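Long-range contact in glucosidase (Croceicoccus marinus, PDB 5Z3K), which probably hydrolyses O-glycosidic bonds as a beta-glucosidase of glycoside hydrolase family 39: residues L221-R234 / T258-I270. Numbering follows the deposited sequence.
Sequences LDFLSWMWYGDNSR and TELLLSYWSMTGI
Strands 223-229 and 259-266 are the sixth and seventh of the eight parallel strands in the TIM barrel of this glycosidase, paired directly by backbone hydrogen bonds. Just before the ladder, Thr258 OG1 donates to Leu221 O at 2.7 Å, nearly in line with the carbonyl. The first rung is Glu259 N to Asp222 O. Leu224 N then donates to Glu259 O, Leu261 N to Leu224 O, and Trp226 N to Leu261 O. Inside the barrel, Leu261 CD1 lies over one face of the Phe223 ring, 4.0 Å from its centroid. Met227, a selenomethionine, runs alongside Tyr264 in a Met-aromatic contact. Its SE sits over the ring, 4.4 Å from the centroid. On the outer side, Leu262 CD1 covers the six-membered ring of Trp226, 3.8 Å from its centroid. Trp226 NE1 is buried here without a polar partner.

Past the strands, the backbone of Gly269 presses on Tyr229. Gly269 CA stands 3.5 Å from the Tyr229 ring centroid, over one face, while Ser266 CB meets the ring edge. Tyr229 CG lies anti to the carbonyl carbon (chi1 -57°), which lays the ring beneath this turn. An alanine at Tyr229 would take the ring away and is likely to leave a gap under Gly269 and beside Ser266 CB. The Asp231 carboxylate grips the same turn. Its OD1 takes Gly269 N at 2.7 Å through the syn lone pair, and OD2 takes Ile270 N at 3.2 Å.

Helix 238-252 links the two strands as a right-handed beta-alpha-beta crossover, and its Ile242 and Ala243 touch Trp226. Ser225 OG and Ser263 OG both hydrogen-bond Glu153 OE1, and Tyr264 OH reaches Asp156. Strand 191-197 flanks 223-229, and helix 277-291 packs on Trp265 and Met267.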
loop_
_atom_site.group_PDB
_atom_site.type_symbol
_atom_site.label_atom_id
_atom_site.label_comp_id
_atom_site.label_asym_id
_atom_site.label_seq_id
_atom_site.Cartn_x
_atom_site.Cartn_y
_atom_site.Cartn_z
ATOM N N LEU A 221 -10.011 -17.488 -5.614
ATOM C CA LEU A 221 -9.420 -16.581 -4.622
ATOM C C LEU A 221 -7.978 -16.355 -5.069
ATOM O O LEU A 221 -7.067 -17.082 -4.661
ATOM C CB LEU A 221 -9.495 -17.143 -3.207
ATOM C CG LEU A 221 -8.973 -16.268 -2.061
ATOM C CD1 LEU A 221 -9.997 -15.202 -1.645
ATOM C CD2 LEU A 221 -8.548 -17.124 -0.860
ATOM N N ASP A 222 -7.786 -15.364 -5.938
ATOM C CA ASP A 222 -6.448 -15.073 -6.442
ATOM C C ASP A 222 -5.584 -14.390 -5.388
ATOM O O ASP A 222 -4.354 -14.542 -5.395
ATOM C CB ASP A 222 -6.559 -14.228 -7.711
ATOM C CG ASP A 222 -7.294 -14.957 -8.828
ATOM O OD1 ASP A 222 -6.884 -16.080 -9.168
ATOM O OD2 ASP A 222 -8.286 -14.426 -9.360
ATOM N N PHE A 223 -6.198 -13.656 -4.462
ATOM C CA PHE A 223 -5.446 -13.033 -3.387
ATOM C C PHE A 223 -6.314 -12.964 -2.143
ATOM O O PHE A 223 -7.535 -12.838 -2.224
ATOM C CB PHE A 223 -4.936 -11.628 -3.766
ATOM C CG PHE A 223 -6.024 -10.649 -4.126
ATOM C CD1 PHE A 223 -6.661 -9.893 -3.145
ATOM C CD2 PHE A 223 -6.386 -10.459 -5.444
ATOM C CE1 PHE A 223 -7.659 -8.965 -3.485
ATOM C CE2 PHE A 223 -7.383 -9.540 -5.792
ATOM C CZ PHE A 223 -8.020 -8.796 -4.807
ATOM N N LEU A 224 -5.671 -13.080 -0.990
ATOM C CA LEU A 224 -6.315 -12.857 0.295
ATOM C C LEU A 224 -5.860 -11.492 0.792
ATOM O O LEU A 224 -4.662 -11.269 0.979
ATOM C CB LEU A 224 -5.946 -13.970 1.284
ATOM C CG LEU A 224 -6.704 -14.183 2.604
ATOM C CD1 LEU A 224 -6.366 -13.096 3.636
ATOM C CD2 LEU A 224 -8.212 -14.319 2.397
ATOM N N SER A 225 -6.800 -10.576 0.976
ATOM C CA SER A 225 -6.443 -9.213 1.346
ATOM C C SER A 225 -6.729 -8.966 2.829
ATOM O O SER A 225 -7.661 -9.536 3.408
ATOM C CB SER A 225 -7.184 -8.209 0.460
ATOM O OG SER A 225 -8.580 -8.259 0.692
ATOM N N TRP A 226 -5.879 -8.146 3.448
ATOM C CA TRP A 226 -5.899 -7.918 4.890
ATOM C C TRP A 226 -5.222 -6.585 5.177
ATOM O O TRP A 226 -4.617 -5.976 4.293
ATOM C CB TRP A 226 -5.197 -9.062 5.645
ATOM C CG TRP A 226 -3.821 -9.351 5.121
ATOM C CD1 TRP A 226 -3.511 -10.043 3.989
ATOM C CD2 TRP A 226 -2.569 -8.948 5.699
ATOM N NE1 TRP A 226 -2.148 -10.093 3.820
ATOM C CE2 TRP A 226 -1.546 -9.422 4.852
ATOM C CE3 TRP A 226 -2.215 -8.217 6.835
ATOM C CZ2 TRP A 226 -0.184 -9.215 5.124
ATOM C CZ3 TRP A 226 -0.862 -8.003 7.098
ATOM C CH2 TRP A 226 0.131 -8.499 6.241
HETATM N N MSE A 227 -5.316 -6.142 6.435
HETATM C CA MSE A 227 -4.763 -4.831 6.819
HETATM C C MSE A 227 -3.930 -4.900 8.091
HETATM O O MSE A 227 -4.083 -5.825 8.890
HETATM C CB MSE A 227 -5.883 -3.808 7.000
HETATM C CG MSE A 227 -6.467 -3.679 8.418
HETATM SE SE MSE A 227 -7.900 -2.326 8.305
HETATM C CE MSE A 227 -8.645 -3.224 6.793
ATOM N N TRP A 228 -3.058 -3.914 8.282
ATOM C CA TRP A 228 -2.296 -3.812 9.521
ATOM C C TRP A 228 -1.833 -2.373 9.731
ATOM O O TRP A 228 -1.413 -1.707 8.785
ATOM C CB TRP A 228 -1.083 -4.745 9.544
ATOM C CG TRP A 228 -0.611 -4.868 10.945
ATOM C CD1 TRP A 228 0.476 -4.268 11.512
ATOM C CD2 TRP A 228 -1.274 -5.582 11.991
ATOM N NE1 TRP A 228 0.544 -4.595 12.854
ATOM C CE2 TRP A 228 -0.526 -5.390 13.170
ATOM C CE3 TRP A 228 -2.429 -6.368 12.042
ATOM C CZ2 TRP A 228 -0.896 -5.961 14.386
ATOM C CZ3 TRP A 228 -2.792 -6.933 13.248
ATOM C CH2 TRP A 228 -2.023 -6.734 14.401
ATOM N N TYR A 229 -1.906 -1.910 10.979
ATOM C CA TYR A 229 -1.421 -0.595 11.365
ATOM C C TYR A 229 -0.448 -0.729 12.528
ATOM O O TYR A 229 -0.559 -1.648 13.342
ATOM C CB TYR A 229 -2.561 0.335 11.795
ATOM C CG TYR A 229 -3.640 0.550 10.770
ATOM C CD1 TYR A 229 -3.406 1.311 9.629
ATOM C CD2 TYR A 229 -4.907 0.008 10.953
ATOM C CE1 TYR A 229 -4.409 1.524 8.690
ATOM C CE2 TYR A 229 -5.911 0.210 10.025
ATOM C CZ TYR A 229 -5.658 0.966 8.898
ATOM O OH TYR A 229 -6.668 1.161 7.981
ATOM N N GLY A 230 0.482 0.219 12.626
ATOM C CA GLY A 230 1.473 0.184 13.691
ATOM C C GLY A 230 1.115 0.954 14.953
ATOM O O GLY A 230 2.012 1.321 15.714
ATOM N N ASP A 231 -0.180 1.216 15.192
ATOM C CA ASP A 231 -0.558 2.129 16.273
ATOM C C ASP A 231 -0.014 1.675 17.618
ATOM O O ASP A 231 0.469 2.493 18.404
ATOM C CB ASP A 231 -2.077 2.258 16.372
ATOM C CG ASP A 231 -2.672 2.956 15.191
ATOM O OD1 ASP A 231 -2.905 2.264 14.189
ATOM O OD2 ASP A 231 -2.908 4.180 15.262
ATOM N N ASN A 232 -0.114 0.387 17.915
ATOM C CA ASN A 232 0.215 -0.105 19.244
ATOM C C ASN A 232 1.605 -0.727 19.323
ATOM O O ASN A 232 1.947 -1.324 20.351
ATOM C CB ASN A 232 -0.850 -1.104 19.705
ATOM C CG ASN A 232 -0.747 -1.423 21.186
ATOM O OD1 ASN A 232 -0.634 -2.586 21.571
ATOM N ND2 ASN A 232 -0.744 -0.385 22.019
ATOM N N SER A 233 2.418 -0.593 18.272
ATOM C CA SER A 233 3.780 -1.128 18.281
ATOM C C SER A 233 4.803 -0.094 17.819
ATOM O O SER A 233 5.959 -0.094 18.267
ATOM C CB SER A 233 3.874 -2.374 17.385
ATOM O OG SER A 233 4.032 -2.010 16.016
ATOM N N ARG A 234 4.376 0.796 16.921
ATOM C CA ARG A 234 5.275 1.677 16.167
ATOM C C ARG A 234 6.475 0.916 15.609
ATOM O O ARG A 234 7.565 1.478 15.501
ATOM C CB ARG A 234 5.764 2.866 17.008
ATOM C CG ARG A 234 4.686 3.668 17.706
ATOM C CD ARG A 234 3.557 4.049 16.794
ATOM N NE ARG A 234 3.356 5.490 16.810
ATOM C CZ ARG A 234 2.256 6.092 17.243
ATOM N NH1 ARG A 234 1.234 5.381 17.690
ATOM N NH2 ARG A 234 2.178 7.407 17.209
ATOM N N THR A 258 -2.346 -18.650 -3.832
ATOM C CA THR A 258 -3.024 -17.385 -3.591
ATOM C C THR A 258 -2.044 -16.361 -3.030
ATOM O O THR A 258 -1.283 -16.662 -2.106
ATOM C CB THR A 258 -4.182 -17.603 -2.618
ATOM O OG1 THR A 258 -5.178 -18.441 -3.233
ATOM C CG2 THR A 258 -4.799 -16.284 -2.206
ATOM N N GLU A 259 -2.063 -15.150 -3.589
ATOM C CA GLU A 259 -1.175 -14.097 -3.119
ATOM C C GLU A 259 -1.724 -13.440 -1.852
ATOM O O GLU A 259 -2.924 -13.496 -1.554
ATOM C CB GLU A 259 -0.974 -13.040 -4.208
ATOM C CG GLU A 259 -0.232 -13.547 -5.430
ATOM C CD GLU A 259 0.194 -12.426 -6.358
ATOM O OE1 GLU A 259 -0.079 -11.255 -6.032
ATOM O OE2 GLU A 259 0.804 -12.714 -7.406
ATOM N N LEU A 260 -0.821 -12.815 -1.092
ATOM C CA LEU A 260 -1.198 -12.007 0.062
ATOM C C LEU A 260 -1.178 -10.536 -0.341
ATOM O O LEU A 260 -0.140 -10.021 -0.761
ATOM C CB LEU A 260 -0.250 -12.240 1.234
ATOM C CG LEU A 260 -0.223 -13.639 1.845
ATOM C CD1 LEU A 260 0.316 -13.562 3.272
ATOM C CD2 LEU A 260 -1.606 -14.282 1.804
ATOM N N LEU A 261 -2.312 -9.860 -0.208
ATOM C CA LEU A 261 -2.399 -8.446 -0.559
ATOM C C LEU A 261 -2.644 -7.635 0.702
ATOM O O LEU A 261 -3.658 -7.826 1.383
ATOM C CB LEU A 261 -3.507 -8.203 -1.585
ATOM C CG LEU A 261 -3.392 -6.919 -2.409
ATOM C CD1 LEU A 261 -4.126 -7.104 -3.732
ATOM C CD2 LEU A 261 -3.969 -5.742 -1.646
ATOM N N LEU A 262 -1.726 -6.719 0.993
ATOM C CA LEU A 262 -1.816 -5.847 2.158
ATOM C C LEU A 262 -2.598 -4.602 1.736
ATOM O O LEU A 262 -2.041 -3.668 1.155
ATOM C CB LEU A 262 -0.411 -5.535 2.669
ATOM C CG LEU A 262 -0.164 -4.634 3.879
ATOM C CD1 LEU A 262 -1.041 -5.035 5.078
ATOM C CD2 LEU A 262 1.337 -4.651 4.222
ATOM N N SER A 263 -3.912 -4.594 2.014
ATOM C CA SER A 263 -4.798 -3.565 1.467
ATOM C C SER A 263 -4.693 -2.227 2.185
ATOM O O SER A 263 -5.075 -1.198 1.608
ATOM C CB SER A 263 -6.254 -4.047 1.515
ATOM O OG SER A 263 -6.525 -4.846 0.380
ATOM N N TYR A 264 -4.233 -2.226 3.436
ATOM C CA TYR A 264 -3.936 -1.015 4.196
ATOM C C TYR A 264 -2.674 -1.279 4.985
ATOM O O TYR A 264 -2.587 -2.303 5.671
ATOM C CB TYR A 264 -4.994 -0.640 5.239
ATOM C CG TYR A 264 -6.406 -0.296 4.830
ATOM C CD1 TYR A 264 -7.304 -1.286 4.457
ATOM C CD2 TYR A 264 -6.876 1.004 4.948
ATOM C CE1 TYR A 264 -8.623 -0.979 4.142
ATOM C CE2 TYR A 264 -8.197 1.330 4.632
ATOM C CZ TYR A 264 -9.069 0.328 4.238
ATOM O OH TYR A 264 -10.389 0.639 3.928
ATOM N N TRP A 265 -1.744 -0.341 4.949
ATOM C CA TRP A 265 -0.638 -0.366 5.894
ATOM C C TRP A 265 -0.188 1.064 6.132
ATOM O O TRP A 265 -0.140 1.877 5.199
ATOM C CB TRP A 265 0.515 -1.248 5.412
ATOM C CG TRP A 265 1.406 -0.685 4.337
ATOM C CD1 TRP A 265 1.293 -0.888 2.997
ATOM C CD2 TRP A 265 2.587 0.113 4.523
ATOM N NE1 TRP A 265 2.307 -0.250 2.330
ATOM C CE2 TRP A 265 3.119 0.372 3.242
ATOM C CE3 TRP A 265 3.245 0.630 5.644
ATOM C CZ2 TRP A 265 4.275 1.129 3.049
ATOM C CZ3 TRP A 265 4.396 1.393 5.445
ATOM C CH2 TRP A 265 4.895 1.628 4.158
ATOM N N SER A 266 0.146 1.354 7.386
ATOM C CA SER A 266 0.446 2.701 7.833
ATOM C C SER A 266 1.041 2.591 9.225
ATOM O O SER A 266 0.812 1.607 9.930
ATOM C CB SER A 266 -0.822 3.569 7.860
ATOM O OG SER A 266 -0.492 4.899 8.176
HETATM N N MSE A 267 1.793 3.609 9.627
HETATM C CA MSE A 267 2.220 3.609 11.022
HETATM C C MSE A 267 1.012 3.716 11.936
HETATM O O MSE A 267 1.001 3.113 12.997
HETATM C CB MSE A 267 3.195 4.733 11.354
HETATM C CG MSE A 267 3.693 4.599 12.790
HETATM SE SE MSE A 267 5.200 5.755 13.204
HETATM C CE MSE A 267 4.205 7.283 13.793
ATOM N N THR A 268 0.000 4.490 11.538
ATOM C CA THR A 268 -1.186 4.670 12.365
ATOM C C THR A 268 -2.445 4.540 11.518
ATOM O O THR A 268 -2.479 4.974 10.363
ATOM C CB THR A 268 -1.189 6.038 13.084
ATOM O OG1 THR A 268 -1.444 7.087 12.147
ATOM C CG2 THR A 268 0.144 6.306 13.783
ATOM N N GLY A 269 -3.471 3.930 12.098
ATOM C CA GLY A 269 -4.758 3.832 11.438
ATOM C C GLY A 269 -5.905 4.257 12.331
ATOM O O GLY A 269 -7.073 4.139 11.952
ATOM N N ILE A 270 -5.579 4.734 13.525
ATOM C CA ILE A 270 -6.572 5.222 14.476
ATOM C C ILE A 270 -6.768 6.713 14.221
ATOM O O ILE A 270 -5.786 7.465 14.261
ATOM C CB ILE A 270 -6.141 4.961 15.923
ATOM C CG1 ILE A 270 -6.343 3.485 16.267
ATOM C CG2 ILE A 270 -6.936 5.846 16.882
ATOM C CD1 ILE A 270 -5.802 3.114 17.609
#